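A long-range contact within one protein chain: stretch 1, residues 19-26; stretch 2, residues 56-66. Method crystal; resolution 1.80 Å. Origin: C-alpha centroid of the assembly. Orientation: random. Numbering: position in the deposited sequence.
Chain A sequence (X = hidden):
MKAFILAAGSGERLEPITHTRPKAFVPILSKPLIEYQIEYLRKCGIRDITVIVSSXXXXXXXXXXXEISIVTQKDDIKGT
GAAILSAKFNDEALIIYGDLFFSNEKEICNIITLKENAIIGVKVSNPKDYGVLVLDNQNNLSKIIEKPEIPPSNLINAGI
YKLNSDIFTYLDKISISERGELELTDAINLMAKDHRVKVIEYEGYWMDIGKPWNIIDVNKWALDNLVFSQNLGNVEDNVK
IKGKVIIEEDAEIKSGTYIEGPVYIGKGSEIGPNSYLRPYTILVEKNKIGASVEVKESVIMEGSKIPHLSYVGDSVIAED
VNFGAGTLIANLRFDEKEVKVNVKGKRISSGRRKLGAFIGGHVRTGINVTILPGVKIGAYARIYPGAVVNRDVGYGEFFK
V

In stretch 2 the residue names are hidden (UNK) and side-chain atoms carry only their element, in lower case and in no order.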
# COMPACT_ATOMS: atom_id res chain seq x y z
N HIS A 19 0.84 2.19 12.19
CA HIS A 19 0.72 2.24 13.61
C HIS A 19 -0.58 1.66 14.09
O HIS A 19 -0.67 1.23 15.24
CB HIS A 19 0.80 3.70 14.06
CG HIS A 19 2.17 4.27 14.01
ND1 HIS A 19 2.39 5.61 14.16
CD2 HIS A 19 3.38 3.69 13.89
CE1 HIS A 19 3.70 5.84 14.15
NE2 HIS A 19 4.32 4.69 13.95
N THR A 20 -1.62 1.69 13.25
CA THR A 20 -2.91 1.24 13.70
C THR A 20 -3.53 0.10 12.85
O THR A 20 -4.58 -0.44 13.22
CB THR A 20 -3.90 2.37 13.72
OG1 THR A 20 -3.98 2.86 12.39
CG2 THR A 20 -3.43 3.51 14.69
N ARG A 21 -2.92 -0.27 11.74
CA ARG A 21 -3.47 -1.33 10.87
C ARG A 21 -2.28 -2.04 10.20
O ARG A 21 -1.22 -1.43 10.05
CB ARG A 21 -4.47 -0.76 9.86
CG ARG A 21 -3.86 -0.26 8.56
CD ARG A 21 -4.94 0.08 7.54
NE ARG A 21 -5.64 1.32 7.92
CZ ARG A 21 -6.85 1.67 7.54
NH1 ARG A 21 -7.56 0.91 6.73
NH2 ARG A 21 -7.37 2.81 7.97
N PRO A 22 -2.39 -3.37 9.91
CA PRO A 22 -1.30 -4.07 9.18
C PRO A 22 -1.27 -3.59 7.76
O PRO A 22 -2.30 -3.20 7.26
CB PRO A 22 -1.69 -5.57 9.25
CG PRO A 22 -2.82 -5.65 10.24
CD PRO A 22 -3.47 -4.28 10.30
N LYS A 23 -0.12 -3.56 7.10
CA LYS A 23 -0.16 -3.03 5.71
C LYS A 23 -1.15 -3.68 4.76
O LYS A 23 -1.53 -3.06 3.77
CB LYS A 23 1.19 -3.03 5.02
CG LYS A 23 2.22 -3.84 5.75
CD LYS A 23 2.93 -4.80 4.78
CE LYS A 23 3.73 -5.87 5.56
NZ LYS A 23 5.02 -6.23 4.87
N ALA A 24 -1.55 -4.92 5.05
CA ALA A 24 -2.46 -5.67 4.18
C ALA A 24 -3.78 -4.96 4.12
O ALA A 24 -4.57 -5.15 3.19
CB ALA A 24 -2.66 -7.08 4.75
N PHE A 25 -4.03 -4.11 5.12
CA PHE A 25 -5.31 -3.38 5.20
C PHE A 25 -5.29 -1.91 4.71
O PHE A 25 -6.26 -1.23 4.84
CB PHE A 25 -5.92 -3.53 6.59
CG PHE A 25 -6.38 -4.91 6.87
CD1 PHE A 25 -7.62 -5.35 6.38
CD2 PHE A 25 -5.57 -5.79 7.55
CE1 PHE A 25 -8.04 -6.65 6.59
CE2 PHE A 25 -5.97 -7.10 7.76
CZ PHE A 25 -7.21 -7.53 7.28
N VAL A 26 -4.18 -1.47 4.17
CA VAL A 26 -4.08 -0.16 3.50
C VAL A 26 -5.19 -0.11 2.46
O VAL A 26 -5.29 -1.05 1.65
CB VAL A 26 -2.70 -0.00 2.83
CG1 VAL A 26 -2.70 1.10 1.77
CG2 VAL A 26 -1.66 0.33 3.84
N UNK A 56 1.33 -10.49 16.95
CA UNK A 56 0.77 -9.13 17.16
C UNK A 56 -0.48 -8.91 16.33
O UNK A 56 -1.48 -8.39 16.86
c UNK A 56 2.98 -8.38 15.95
n UNK A 56 4.16 -7.07 12.97
c UNK A 56 3.93 -7.20 15.54
c UNK A 56 3.52 -6.49 14.22
c UNK A 56 1.78 -7.99 16.87
N UNK A 57 -0.44 -9.31 15.05
CA UNK A 57 -1.51 -8.98 14.08
C UNK A 57 -2.58 -10.06 13.88
O UNK A 57 -3.58 -9.83 13.20
o UNK A 57 -0.12 -6.52 13.86
n UNK A 57 0.81 -7.00 11.86
c UNK A 57 -0.90 -8.52 12.74
c UNK A 57 -0.04 -7.25 12.87
N UNK A 58 -2.38 -11.21 14.50
CA UNK A 58 -3.30 -12.37 14.40
C UNK A 58 -4.78 -12.05 14.63
O UNK A 58 -5.65 -12.56 13.94
n UNK A 58 -5.20 -13.51 18.76
c UNK A 58 -2.83 -13.45 15.38
c UNK A 58 -3.84 -14.54 15.72
c UNK A 58 -3.68 -15.02 17.21
c UNK A 58 -3.81 -13.87 18.29
N UNK A 59 -5.05 -11.22 15.64
CA UNK A 59 -6.41 -10.93 16.08
C UNK A 59 -7.16 -10.07 15.07
O UNK A 59 -8.35 -10.30 14.78
o UNK A 59 -8.67 -8.08 19.31
o UNK A 59 -7.74 -7.50 17.41
c UNK A 59 -8.08 -8.38 18.25
c UNK A 59 -6.40 -10.20 17.42
c UNK A 59 -7.81 -9.89 17.97
N UNK A 60 -6.44 -9.06 14.58
CA UNK A 60 -6.93 -8.11 13.58
C UNK A 60 -7.42 -8.81 12.30
O UNK A 60 -8.55 -8.55 11.83
c UNK A 60 -6.94 -3.53 12.59
c UNK A 60 -6.57 -5.87 11.21
c UNK A 60 -6.49 -4.66 13.25
c UNK A 60 -7.03 -4.77 10.56
o UNK A 60 -7.67 -2.51 10.53
c UNK A 60 -7.21 -3.60 11.24
c UNK A 60 -6.28 -5.84 12.56
c UNK A 60 -5.80 -7.09 13.27
N UNK A 61 -6.57 -9.68 11.75
CA UNK A 61 -6.90 -10.44 10.54
C UNK A 61 -8.10 -11.33 10.73
O UNK A 61 -9.03 -11.31 9.94
c UNK A 61 -2.60 -9.09 9.54
c UNK A 61 -4.61 -10.46 9.41
c UNK A 61 -2.56 -8.99 8.15
c UNK A 61 -5.69 -11.27 10.08
c UNK A 61 -4.55 -10.38 8.02
c UNK A 61 -3.55 -9.65 7.38
c UNK A 61 -3.64 -9.80 10.16
N UNK A 62 -8.10 -12.10 11.81
CA UNK A 62 -9.22 -12.95 12.14
C UNK A 62 -10.50 -12.14 12.18
O UNK A 62 -11.51 -12.56 11.63
o UNK A 62 -7.88 -17.22 14.13
o UNK A 62 -7.26 -15.27 15.00
c UNK A 62 -8.99 -13.71 13.44
c UNK A 62 -7.96 -15.95 14.20
c UNK A 62 -8.96 -15.23 13.26
N UNK A 63 -10.46 -10.97 12.80
CA UNK A 63 -11.66 -10.15 12.96
C UNK A 63 -12.21 -9.62 11.65
O UNK A 63 -13.43 -9.56 11.48
c UNK A 63 -11.59 -9.51 15.39
c UNK A 63 -11.41 -9.02 13.96
n UNK A 63 -12.62 -8.26 18.22
c UNK A 63 -10.82 -8.70 16.45
c UNK A 63 -11.35 -9.01 17.87
N UNK A 64 -11.32 -9.26 10.72
CA UNK A 64 -11.67 -8.63 9.44
C UNK A 64 -11.94 -9.60 8.27
O UNK A 64 -12.81 -9.35 7.43
c UNK A 64 -11.62 -5.28 9.41
n UNK A 64 -11.73 -3.97 7.23
c UNK A 64 -10.61 -6.33 9.90
c UNK A 64 -10.61 -7.59 9.05
c UNK A 64 -10.95 -4.22 8.52
N UNK A 65 -11.22 -10.72 8.20
CA UNK A 65 -11.30 -11.58 7.02
C UNK A 65 -12.22 -12.77 7.21
O UNK A 65 -11.87 -13.70 7.96
c UNK A 65 -8.93 -10.95 6.19
c UNK A 65 -9.46 -10.30 4.97
c UNK A 65 -9.90 -12.05 6.63
c UNK A 65 -7.59 -11.52 5.95
N UNK A 66 -13.36 -12.78 6.52
CA UNK A 66 -14.40 -13.80 6.76
C UNK A 66 -13.96 -15.29 6.61
O UNK A 66 -13.88 -16.02 7.62
c UNK A 66 -17.70 -13.98 7.52
c UNK A 66 -15.67 -13.52 5.92
n UNK A 66 -19.71 -12.41 8.09
c UNK A 66 -16.88 -14.44 6.29
c UNK A 66 -19.10 -13.41 7.13

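Position 56 carries four carbons in a row ending in nitrogen, a lysine chain, and it stays out of reach of stretch 1: Lys56. Position 57 has two side-chain carbons, the second bearing one oxygen and one nitrogen, an amide lying against Pro22; this is Asn57. Its CA-to-CB bond points toward stretch 1, and ND2 of Asn57 lies 3.9 Å from CB of Pro22, with no hydrogen bond. Position 58, again four carbons and a terminal nitrogen, is Lys58; position 59, three carbons with two oxygens on the third, is Glu59. Neither reaches the other stretch.

Position 60 shows one carbon, then a six-carbon ring bearing one oxygen, and the ring lies against Pro22 and Phe25; this is Tyr60. Its CA-to-CB bond points toward stretch 1, and CD of Pro22 sits over the ring face, 3.7 Å from the Tyr60 ring centroid and 16° off the normal, a CH-pi contact. OH of Tyr60 lies 3.7 Å from CB of Arg21. Position 61 has the same ring without the oxygen, touching Pro22, Ala24 and Phe25: Phe61. Its CA-to-CB bond points sideways, but the ring comes nearer, putting CE2 of Phe61 3.5 Å from CG of Pro22 and CE1 3.8 Å from CB of Ala24.

Position 62, three carbons ending in two oxygens, is Glu62, and position 63, four carbons and a nitrogen, is Lys63; both are exposed and without contact. Position 64 repeats the lysine pattern, but its CB packs 3.7 Å from CE1 of Phe25, so Lys64 contributes carbon to the packing on Phe25. Position 65 has four carbons forked at the second, near the plane of the Phe25 ring: Leu65, whose CG meets CZ of Phe25 at 4.0 Å. Position 66, four carbons and a nitrogen, is Lys66, out of reach.

The contact works by shape, with no hydrogen bond across it. Phe25 is the hub: the edge of Tyr60 meets its face, centroids 5.1 Å apart and planes at 60°, while its own edge meets the face of Phe61, at 5.0 Å and 61°. Pro22 touches both helix rings. Stretch 1 also braces itself: Phe25 N donates to Pro22 O at 2.9 Å, and Arg21 NH1 to Phe25 O at 3.1 Å. The rule to read is spacing: contacting positions 57, 60, 61, 64 and 65 recur at three- and four-residue intervals, as helical turns allow, while charged side chains at 58, 59, 62 and 63 remain exposed.

Stretch 2 56-66: KNKEYFEKKLK
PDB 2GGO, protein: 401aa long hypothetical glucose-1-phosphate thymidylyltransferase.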